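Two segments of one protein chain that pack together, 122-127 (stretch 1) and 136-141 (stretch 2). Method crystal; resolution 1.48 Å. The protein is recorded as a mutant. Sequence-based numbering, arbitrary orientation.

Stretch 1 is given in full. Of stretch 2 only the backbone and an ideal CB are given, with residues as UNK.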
ATOM      1  N   SER A 122       4.167   7.637  11.337  1.00  7.64           N
ATOM      2  CA  SER A 122       2.898   7.097  11.801  1.00  7.88           C
ATOM      3  C   SER A 122       2.366   6.035  10.856  1.00  7.82           C
ATOM      4  O   SER A 122       2.541   6.129   9.640  1.00  9.38           O
ATOM      5  CB  SER A 122       1.854   8.207  11.915  1.00  7.30           C
ATOM      6  OG  SER A 122       0.636   7.709  12.444  1.00  8.04           O
ATOM      7  N   GLN A 123       1.696   5.037  11.417  1.00  8.19           N
ATOM      8  CA  GLN A 123       0.819   4.169  10.634  1.00  7.49           C
ATOM      9  C   GLN A 123      -0.353   4.990  10.115  1.00  8.01           C
ATOM     10  O   GLN A 123      -0.669   6.052  10.676  1.00  8.14           O
ATOM     11  CB  GLN A 123       0.313   3.004  11.484  1.00  8.77           C
ATOM     12  CG  GLN A 123       1.426   2.054  11.928  1.00  8.91           C
ATOM     13  CD  GLN A 123       0.933   1.024  12.939  1.00 11.05           C
ATOM     14  OE1 GLN A 123       1.531   0.843  14.009  1.00 13.36           O
ATOM     15  NE2 GLN A 123      -0.158   0.354  12.608  1.00 10.14           N
ATOM     16  N   ARG A 124      -1.022   4.471   9.091  1.00  7.15           N
ATOM     17  CA  ARG A 124      -2.283   5.042   8.624  1.00  7.14           C
ATOM     18  C   ARG A 124      -3.423   4.619   9.532  1.00  7.00           C
ATOM     19  O   ARG A 124      -3.600   3.435   9.790  1.00  9.02           O
ATOM     20  CB  ARG A 124      -2.581   4.590   7.194  1.00  7.97           C
ATOM     21  CG  ARG A 124      -1.582   5.099   6.184  1.00  9.14           C
ATOM     22  CD  ARG A 124      -1.964   4.701   4.759  1.00 10.15           C
ATOM     23  NE  ARG A 124      -0.934   5.112   3.810  1.00 11.18           N
ATOM     24  CZ  ARG A 124       0.131   4.374   3.516  1.00 13.47           C
ATOM     25  NH1 ARG A 124       0.300   3.192   4.093  1.00 16.60           N
ATOM     26  NH2 ARG A 124       1.036   4.818   2.652  1.00 13.61           N
ATOM     27  N   TYR A 125      -4.188   5.588  10.026  1.00  6.21           N
ATOM     28  CA  TYR A 125      -5.366   5.294  10.813  1.00  7.63           C
ATOM     29  C   TYR A 125      -6.339   6.462  10.730  1.00  5.90           C
ATOM     30  O   TYR A 125      -5.971   7.570  10.312  1.00  6.85           O
ATOM     31  CB  TYR A 125      -5.000   4.998  12.289  1.00  8.85           C
ATOM     32  CG  TYR A 125      -4.407   6.191  13.038  1.00  6.85           C
ATOM     33  CD1 TYR A 125      -5.223   7.203  13.532  1.00  7.80           C
ATOM     34  CD2 TYR A 125      -3.033   6.313  13.222  1.00  7.73           C
ATOM     35  CE1 TYR A 125      -4.690   8.300  14.190  1.00  8.20           C
ATOM     36  CE2 TYR A 125      -2.491   7.404  13.893  1.00  7.01           C
ATOM     37  CZ  TYR A 125      -3.328   8.395  14.361  1.00  7.41           C
ATOM     38  OH  TYR A 125      -2.784   9.486  15.005  1.00  9.08           O
ATOM     39  N   ALA A 126      -7.563   6.230  11.173  1.00  7.17           N
ATOM     40  CA  ALA A 126      -8.527   7.309  11.308  1.00  7.90           C
ATOM     41  C   ALA A 126      -9.347   7.079  12.555  1.00  8.45           C
ATOM     42  O   ALA A 126      -9.632   5.931  12.928  1.00  8.48           O
ATOM     43  CB  ALA A 126      -9.421   7.408  10.078  1.00 10.40           C
ATOM     44  N   MET A 127      -9.700   8.182  13.199  1.00  7.34           N
ATOM     45  CA  MET A 127     -10.443   8.186  14.448  1.00  7.99           C
ATOM     46  C   MET A 127     -11.650   9.101  14.395  1.00  7.70           C
ATOM     47  O   MET A 127     -11.617  10.155  13.734  1.00  9.49           O
ATOM     48  CB  MET A 127      -9.582   8.697  15.599  1.00 11.64           C
ATOM     49  CG  MET A 127      -8.441   7.878  16.034  1.00 13.45           C
ATOM     50  SD  MET A 127      -7.617   8.882  17.295  1.00 12.30           S
ATOM     51  CE  MET A 127      -6.387   7.697  17.812  1.00 13.42           C
ATOM     52  N   UNK A 136     -14.107   5.814  17.879  1.00  9.38           N
ATOM     53  CA  UNK A 136     -13.862   4.907  16.748  1.00 11.12           C
ATOM     54  C   UNK A 136     -12.396   4.994  16.355  1.00  9.35           C
ATOM     55  O   UNK A 136     -11.869   6.091  16.234  1.00  8.74           O
ATOM     56  CB  UNK A 136     -14.761   5.247  15.557  1.00 11.12           C
ATOM     57  N   UNK A 137     -11.737   3.854  16.166  1.00  9.87           N
ATOM     58  CA  UNK A 137     -10.360   3.821  15.669  1.00 10.11           C
ATOM     59  C   UNK A 137     -10.238   2.724  14.625  1.00  8.75           C
ATOM     60  O   UNK A 137     -10.458   1.536  14.927  1.00 10.43           O
ATOM     61  CB  UNK A 137      -9.364   3.597  16.809  1.00 10.11           C
ATOM     62  N   UNK A 138      -9.896   3.122  13.400  1.00  8.28           N
ATOM     63  CA  UNK A 138      -9.669   2.185  12.301  1.00  8.18           C
ATOM     64  C   UNK A 138      -8.217   2.282  11.878  1.00  8.97           C
ATOM     65  O   UNK A 138      -7.769   3.349  11.472  1.00 10.69           O
ATOM     66  CB  UNK A 138     -10.601   2.469  11.121  1.00  8.18           C
ATOM     67  N   UNK A 139      -7.480   1.181  11.981  1.00  9.10           N
ATOM     68  CA  UNK A 139      -6.056   1.159  11.656  1.00  8.48           C
ATOM     69  C   UNK A 139      -5.830   0.321  10.399  1.00 10.06           C
ATOM     70  O   UNK A 139      -6.420  -0.759  10.249  1.00 12.33           O
ATOM     71  CB  UNK A 139      -5.239   0.608  12.826  1.00  8.48           C
ATOM     72  N   UNK A 140      -4.998   0.820   9.491  1.00  9.10           N
ATOM     73  CA  UNK A 140      -4.670   0.055   8.282  1.00  9.66           C
ATOM     74  C   UNK A 140      -4.052  -1.297   8.647  1.00 10.83           C
ATOM     75  O   UNK A 140      -3.234  -1.394   9.556  1.00 11.55           O
ATOM     76  CB  UNK A 140      -3.713   0.848   7.390  1.00  9.66           C
ATOM     77  N   UNK A 141      -4.464  -2.345   7.940  1.00 12.23           N
ATOM     78  CA  UNK A 141      -3.793  -3.643   8.035  1.00 14.07           C
ATOM     79  C   UNK A 141      -3.456  -4.081   6.621  1.00 12.94           C
ATOM     80  O   UNK A 141      -4.235  -4.797   5.984  1.00 13.42           O
ATOM     81  CB  UNK A 141      -4.661  -4.682   8.747  1.00 14.07           C
TER

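The two segments run antiparallel, their strands 4.8 Å apart at closest approach.

Position 136 has extended backbone angles, and its CA-to-CB bond points sideways, with the ideal CB 5.1 Å from M127 C, so many residues would fit, beta-branched ones particularly well. The residue is T136, whose O receives a CA-H...O contact from M127 CA at 3.1 Å.

Position 137 pairs with M127 in a non-hydrogen-bonded bridge, and its CB lies on the same face of the sheet as the side chains of Y125 and M127. The ideal CB is 4.4 Å from M127 CG, and the Y125 ring lies to one side, within reach of a longer side chain, so an apolar side chain is favoured; leucine, isoleucine, valine or methionine would all serve. It is L137, with chi1 t and chi2 p. Its end comes nearer to stretch 1, placing CD1 3.7 Å from M127 CG and 4.0 Å from Y125 CD1, so that one methyl group touches both neighbours.

At 138 the backbone N donates to A126 O and the O accepts from A126 N, both at 2.9 Å, closing the hydrogen-bonded pair. CB shares a face with the small side chain of A126, which supplies no polar group and demands little; polar or apolar residues are plausible. It is N138, chi1 m, which contributes mainly through its backbone.

Position 139 returns to the face of Y125, with its ideal CB 4.4 Å from Y125 CB and 4.5 Å from R124 O. A compact apolar or beta-branched residue suits this extended backbone. V139, chi1 t, sets CG2 4.1 Å from Y125 CB, while the tyrosine's end leads away.

Position 140 leaves the strand. Its N donates a nearly straight hydrogen bond to R124 O (3.0 Å, 173°), and its CB points toward stretch 1, where the arginine side chain extends alongside. The guanidinium calls for an acid with reach, which glutamate has; aspartate would fall short of a close contact, and glutamine could offer an uncharged acceptor. E140 is found, extended through chi1 and chi2 (both t). Its OE1 meets R124 NH1 at 2.9 Å in a salt bridge, near the guanidinium plane, and also accepts a hydrogen bond from a water (O to OE1, 2.7 Å) that in turn accepts from R124 N (2.9 Å to the water O).

At 141 CB points away and meets nothing of stretch 1, leaving the choice unconstrained from this side; the residue is A141.

Stretch 2 136-141: TLNVEA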
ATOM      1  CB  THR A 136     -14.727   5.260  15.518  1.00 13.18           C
ATOM      2  OG1 THR A 136     -16.114   5.082  15.828  1.00 14.61           O
ATOM      3  CG2 THR A 136     -14.366   4.371  14.341  1.00 16.73           C
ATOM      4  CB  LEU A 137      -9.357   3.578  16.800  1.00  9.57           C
ATOM      5  CG  LEU A 137      -7.920   3.258  16.360  1.00  9.65           C
ATOM      6  CD1 LEU A 137      -7.292   4.422  15.611  1.00 10.48           C
ATOM      7  CD2 LEU A 137      -7.081   2.914  17.573  1.00 12.88           C
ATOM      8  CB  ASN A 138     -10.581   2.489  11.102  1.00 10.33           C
ATOM      9  CG  ASN A 138     -12.056   2.356  11.425  1.00 13.26           C
ATOM     10  OD1 ASN A 138     -12.443   1.566  12.276  1.00 15.59           O
ATOM     11  ND2 ASN A 138     -12.891   3.129  10.728  1.00 17.87           N
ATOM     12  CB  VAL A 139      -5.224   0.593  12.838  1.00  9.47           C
ATOM     13  CG1 VAL A 139      -3.750   0.623  12.510  1.00 10.30           C
ATOM     14  CG2 VAL A 139      -5.504   1.396  14.117  1.00 10.48           C
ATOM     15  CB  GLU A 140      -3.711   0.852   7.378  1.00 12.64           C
ATOM     16  CG  GLU A 140      -3.413   0.177   6.028  1.00 14.72           C
ATOM     17  CD  GLU A 140      -2.329   0.861   5.205  1.00 18.70           C
ATOM     18  OE1 GLU A 140      -1.452   1.549   5.771  1.00 13.09           O
ATOM     19  OE2 GLU A 140      -2.344   0.675   3.966  1.00 23.87           O
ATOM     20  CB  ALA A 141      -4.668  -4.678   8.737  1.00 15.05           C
TER
HETATM   21  O   HOH W   1      -0.169   1.866   8.115  1.00  9.76           O
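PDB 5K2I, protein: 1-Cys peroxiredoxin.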